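Local coordinates for lyase/mutase (Burkholderia cenocepacia, PDB 4LSB), which is a lyase/mutase-type enzyme with a TIM-barrel fold that binds a magnesium ion, at residues P158-H170 with Y185-I198. Sequence-based numbering, arbitrary orientation.
Sequences PFTLTARCENYLH and YRDAGADVLYAPGI
R164 has CG anti to its carbonyl carbon (chi1 -81°) and Y194 has CG anti to its backbone N (chi1 171°), so the arginine chain runs alongside the ring in the same direction. They sit on neighbouring parallel strands, 160-164 and 192-194, of a TIM barrel, joined by helix 175-187 in a beta-alpha-beta unit. R164 CG lies 3.4 Å from Y194 CD2. The guanidinium and ring planes are 50° apart, so this is no flat stack. A bend at chi3 turns the guanidinium to E166, and R164 holds E166 with NE and NH2, one to each carboxylate oxygen. P196 CG rests 3.3 Å from E166 OE2, beside this salt bridge. The R164 side chain is about 6 Å from the bound magnesium ion.

The strands pair through A163 N to V192 O, Y194 N to A163 O and C165 N to Y194 O. At their start L161 O accepts from both D191 N and V192 N. D191 OD2 accepts a hydrogen bond from L161 N at 2.8 Å with its anti lone pair, and R153 forms a salt bridge to the same oxygen. On the helix side, A163 CB packs 3.6 Å from Y185 CB, while Y185 OH is hydrogen-bonded to D126.

Past the strands, a water donates to C165 O and P196 O and accepts from Y168 N. I198 CG1 sits over the face of the Y168 ring, 3.5 Å from its centroid.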
loop_
_atom_site.group_PDB
_atom_site.type_symbol
_atom_site.label_atom_id
_atom_site.label_comp_id
_atom_site.label_asym_id
_atom_site.label_seq_id
_atom_site.Cartn_x
_atom_site.Cartn_y
_atom_site.Cartn_z
ATOM N N PRO B 158 29.009 -9.306 -5.060
ATOM C CA PRO B 158 29.324 -7.963 -4.632
ATOM C C PRO B 158 28.115 -7.291 -3.957
ATOM O O PRO B 158 27.055 -7.116 -4.567
ATOM C CB PRO B 158 29.689 -7.232 -5.931
ATOM C CG PRO B 158 29.289 -8.117 -7.052
ATOM C CD PRO B 158 29.073 -9.503 -6.515
ATOM N N PHE B 159 28.266 -6.931 -2.708
ATOM C CA PHE B 159 27.185 -6.270 -1.962
ATOM C C PHE B 159 27.504 -4.786 -1.958
ATOM O O PHE B 159 28.631 -4.390 -1.593
ATOM C CB PHE B 159 27.079 -6.824 -0.548
ATOM C CG PHE B 159 25.957 -6.216 0.285
ATOM C CD1 PHE B 159 26.120 -5.000 0.930
ATOM C CD2 PHE B 159 24.763 -6.895 0.441
ATOM C CE1 PHE B 159 25.108 -4.477 1.684
ATOM C CE2 PHE B 159 23.750 -6.367 1.177
ATOM C CZ PHE B 159 23.921 -5.144 1.806
ATOM N N THR B 160 26.569 -3.979 -2.445
ATOM C CA THR B 160 26.790 -2.541 -2.575
ATOM C C THR B 160 26.336 -1.835 -1.319
ATOM O O THR B 160 25.122 -1.698 -1.073
ATOM C CB THR B 160 26.066 -1.945 -3.779
ATOM O OG1 THR B 160 26.590 -2.548 -4.956
ATOM C CG2 THR B 160 26.270 -0.436 -3.828
ATOM N N LEU B 161 27.332 -1.478 -0.482
ATOM C CA LEU B 161 27.105 -0.811 0.787
ATOM C C LEU B 161 27.027 0.708 0.647
ATOM O O LEU B 161 27.967 1.348 0.212
ATOM C CB LEU B 161 28.127 -1.160 1.870
ATOM C CG LEU B 161 27.890 -0.465 3.227
ATOM C CD1 LEU B 161 26.732 -1.040 4.014
ATOM C CD2 LEU B 161 29.135 -0.507 4.113
ATOM N N THR B 162 25.878 1.250 1.044
ATOM C CA THR B 162 25.693 2.702 1.117
ATOM C C THR B 162 25.895 3.140 2.572
ATOM O O THR B 162 25.213 2.655 3.466
ATOM C CB THR B 162 24.308 3.124 0.606
ATOM O OG1 THR B 162 24.120 2.714 -0.739
ATOM C CG2 THR B 162 24.158 4.634 0.660
ATOM N N ALA B 163 26.840 4.058 2.802
ATOM C CA ALA B 163 27.054 4.633 4.092
ATOM C C ALA B 163 26.357 5.998 4.116
ATOM O O ALA B 163 26.562 6.821 3.205
ATOM C CB ALA B 163 28.549 4.802 4.355
ATOM N N ARG B 164 25.460 6.161 5.086
ATOM C CA ARG B 164 24.699 7.403 5.293
ATOM C C ARG B 164 25.221 8.273 6.436
ATOM O O ARG B 164 25.528 7.809 7.548
ATOM C CB ARG B 164 23.221 7.083 5.550
ATOM C CG ARG B 164 22.421 6.816 4.279
ATOM C CD ARG B 164 20.990 6.361 4.490
ATOM N NE ARG B 164 20.209 7.338 5.235
ATOM C CZ ARG B 164 18.894 7.357 5.286
ATOM N NH1 ARG B 164 18.158 6.492 4.611
ATOM N NH2 ARG B 164 18.303 8.267 6.016
ATOM N N CYS B 165 25.302 9.556 6.159
ATOM C CA CYS B 165 25.565 10.567 7.185
ATOM C C CYS B 165 24.306 11.417 7.356
ATOM O O CYS B 165 23.814 12.057 6.398
ATOM C CB CYS B 165 26.768 11.433 6.851
ATOM S SG CYS B 165 26.930 12.783 8.044
ATOM N N GLU B 166 23.776 11.411 8.575
ATOM C CA GLU B 166 22.452 11.936 8.812
ATOM C C GLU B 166 22.440 13.366 9.358
ATOM O O GLU B 166 21.397 13.857 9.757
ATOM C CB GLU B 166 21.693 11.007 9.754
ATOM C CG GLU B 166 21.604 9.597 9.253
ATOM C CD GLU B 166 20.774 9.469 7.988
ATOM O OE1 GLU B 166 19.544 9.677 8.072
ATOM O OE2 GLU B 166 21.331 9.148 6.913
ATOM N N ASN B 167 23.603 13.996 9.360
ATOM C CA ASN B 167 23.798 15.336 9.907
ATOM C C ASN B 167 22.698 16.318 9.595
ATOM O O ASN B 167 22.161 16.969 10.514
ATOM C CB ASN B 167 25.102 15.914 9.417
ATOM C CG ASN B 167 26.273 15.580 10.312
ATOM O OD1 ASN B 167 26.108 15.064 11.412
ATOM N ND2 ASN B 167 27.459 15.875 9.840
ATOM N N TYR B 168 22.353 16.419 8.310
ATOM C CA TYR B 168 21.405 17.431 7.857
ATOM C C TYR B 168 19.983 17.141 8.281
ATOM O O TYR B 168 19.141 18.036 8.195
ATOM C CB TYR B 168 21.458 17.607 6.322
ATOM C CG TYR B 168 22.572 18.512 5.830
ATOM C CD1 TYR B 168 23.924 18.191 6.027
ATOM C CD2 TYR B 168 22.277 19.690 5.148
ATOM C CE1 TYR B 168 24.933 19.014 5.567
ATOM C CE2 TYR B 168 23.276 20.524 4.681
ATOM C CZ TYR B 168 24.589 20.201 4.882
ATOM O OH TYR B 168 25.541 21.038 4.416
ATOM N N LEU B 169 19.689 15.906 8.691
ATOM C CA LEU B 169 18.363 15.599 9.227
ATOM C C LEU B 169 18.248 15.857 10.749
ATOM O O LEU B 169 17.142 15.759 11.300
ATOM C CB LEU B 169 17.930 14.173 8.908
ATOM C CG LEU B 169 18.007 13.701 7.442
ATOM C CD1 LEU B 169 17.496 12.268 7.371
ATOM C CD2 LEU B 169 17.218 14.576 6.477
ATOM N N HIS B 170 19.340 16.195 11.420
ATOM C CA HIS B 170 19.316 16.396 12.871
ATOM C C HIS B 170 19.927 17.753 13.286
ATOM O O HIS B 170 20.714 17.858 14.231
ATOM C CB HIS B 170 20.021 15.217 13.574
ATOM C CG HIS B 170 19.324 13.906 13.390
ATOM N ND1 HIS B 170 19.523 13.109 12.282
ATOM C CD2 HIS B 170 18.389 13.277 14.143
ATOM C CE1 HIS B 170 18.750 12.039 12.366
ATOM N NE2 HIS B 170 18.052 12.117 13.486
ATOM N N TYR B 185 33.922 7.177 5.669
ATOM C CA TYR B 185 33.147 5.987 5.352
ATOM C C TYR B 185 33.627 5.348 4.028
ATOM O O TYR B 185 33.745 4.136 3.948
ATOM C CB TYR B 185 31.644 6.322 5.303
ATOM C CG TYR B 185 31.042 6.990 6.542
ATOM C CD1 TYR B 185 31.704 6.966 7.791
ATOM C CD2 TYR B 185 29.806 7.632 6.487
ATOM C CE1 TYR B 185 31.154 7.572 8.931
ATOM C CE2 TYR B 185 29.248 8.209 7.612
ATOM C CZ TYR B 185 29.930 8.174 8.849
ATOM O OH TYR B 185 29.408 8.793 9.963
ATOM N N ARG B 186 33.922 6.163 3.022
ATOM C CA ARG B 186 34.480 5.696 1.757
ATOM C C ARG B 186 35.826 5.012 2.053
ATOM O O ARG B 186 36.113 3.926 1.552
ATOM C CB ARG B 186 34.683 6.872 0.794
ATOM C CG ARG B 186 35.221 6.488 -0.564
ATOM C CD ARG B 186 35.968 7.636 -1.181
ATOM N NE ARG B 186 37.270 7.875 -0.542
ATOM C CZ ARG B 186 37.880 9.055 -0.508
ATOM N NH1 ARG B 186 37.312 10.113 -1.047
ATOM N NH2 ARG B 186 39.078 9.183 0.062
ATOM N N ASP B 187 36.652 5.648 2.890
ATOM C CA ASP B 187 37.962 5.070 3.161
ATOM C C ASP B 187 37.859 3.779 3.959
ATOM O O ASP B 187 38.691 2.900 3.812
ATOM C CB ASP B 187 38.865 6.064 3.874
ATOM C CG ASP B 187 39.291 7.180 2.977
ATOM O OD1 ASP B 187 39.075 7.091 1.749
ATOM O OD2 ASP B 187 39.813 8.180 3.526
ATOM N N ALA B 188 36.809 3.655 4.757
ATOM C CA ALA B 188 36.536 2.394 5.406
ATOM C C ALA B 188 36.010 1.268 4.492
ATOM O O ALA B 188 35.944 0.138 4.945
ATOM C CB ALA B 188 35.621 2.610 6.586
ATOM N N GLY B 189 35.613 1.584 3.250
ATOM C CA GLY B 189 35.225 0.590 2.223
ATOM C C GLY B 189 33.784 0.732 1.703
ATOM O O GLY B 189 33.284 -0.095 0.944
ATOM N N ALA B 190 33.058 1.739 2.181
ATOM C CA ALA B 190 31.678 1.968 1.662
ATOM C C ALA B 190 31.667 2.162 0.135
ATOM O O ALA B 190 32.552 2.785 -0.438
ATOM C CB ALA B 190 31.022 3.133 2.386
ATOM N N ASP B 191 30.676 1.603 -0.552
ATOM C CA ASP B 191 30.664 1.672 -2.017
ATOM C C ASP B 191 29.950 2.890 -2.534
ATOM O O ASP B 191 30.257 3.388 -3.603
ATOM C CB ASP B 191 29.958 0.433 -2.551
ATOM C CG ASP B 191 30.620 -0.837 -2.080
ATOM O OD1 ASP B 191 31.737 -1.119 -2.563
ATOM O OD2 ASP B 191 30.046 -1.551 -1.235
ATOM N N VAL B 192 28.968 3.369 -1.774
ATOM C CA VAL B 192 28.126 4.487 -2.191
ATOM C C VAL B 192 27.950 5.358 -0.979
ATOM O O VAL B 192 27.894 4.846 0.143
ATOM C CB VAL B 192 26.750 4.037 -2.696
ATOM C CG1 VAL B 192 25.929 5.246 -3.137
ATOM C CG2 VAL B 192 26.877 3.022 -3.810
ATOM N N LEU B 193 28.011 6.668 -1.172
ATOM C CA LEU B 193 27.943 7.602 -0.046
ATOM C C LEU B 193 26.670 8.462 -0.167
ATOM O O LEU B 193 26.283 8.862 -1.232
ATOM C CB LEU B 193 29.173 8.527 0.019
ATOM C CG LEU B 193 30.515 7.890 0.373
ATOM C CD1 LEU B 193 30.456 7.084 1.670
ATOM C CD2 LEU B 193 30.978 7.049 -0.805
ATOM N N TYR B 194 26.038 8.759 0.952
ATOM C CA TYR B 194 24.720 9.417 0.903
ATOM C C TYR B 194 24.515 10.306 2.147
ATOM O O TYR B 194 24.578 9.805 3.269
ATOM C CB TYR B 194 23.653 8.342 0.796
ATOM C CG TYR B 194 22.141 8.683 0.923
ATOM C CD1 TYR B 194 21.610 9.945 0.696
ATOM C CD2 TYR B 194 21.249 7.664 1.194
ATOM C CE1 TYR B 194 20.239 10.180 0.801
ATOM C CE2 TYR B 194 19.904 7.892 1.300
ATOM C CZ TYR B 194 19.406 9.157 1.102
ATOM O OH TYR B 194 18.036 9.300 1.210
ATOM N N ALA B 195 24.275 11.604 1.909
ATOM C CA ALA B 195 23.903 12.564 2.983
ATOM C C ALA B 195 22.491 13.135 2.765
ATOM O O ALA B 195 22.338 14.109 2.065
ATOM C CB ALA B 195 24.906 13.693 3.019
ATOM N N PRO B 196 21.464 12.520 3.350
ATOM C CA PRO B 196 20.127 13.015 3.090
ATOM C C PRO B 196 19.944 14.411 3.687
ATOM O O PRO B 196 20.537 14.734 4.718
ATOM C CB PRO B 196 19.222 11.975 3.740
ATOM C CG PRO B 196 20.086 11.261 4.708
ATOM C CD PRO B 196 21.455 11.327 4.212
ATOM N N GLY B 197 19.181 15.251 3.000
ATOM C CA GLY B 197 19.068 16.657 3.456
ATOM C C GLY B 197 19.907 17.695 2.755
ATOM O O GLY B 197 19.547 18.864 2.772
ATOM N N ILE B 198 21.029 17.315 2.149
ATOM C CA ILE B 198 21.751 18.214 1.249
ATOM C C ILE B 198 21.024 18.328 -0.114
ATOM O O ILE B 198 20.916 17.361 -0.882
ATOM C CB ILE B 198 23.203 17.791 1.028
ATOM C CG1 ILE B 198 23.894 17.541 2.356
ATOM C CG2 ILE B 198 23.951 18.872 0.260
ATOM C CD1 ILE B 198 25.394 17.454 2.235
HETATM O O HOH W 1 22.874 14.566 6.104
#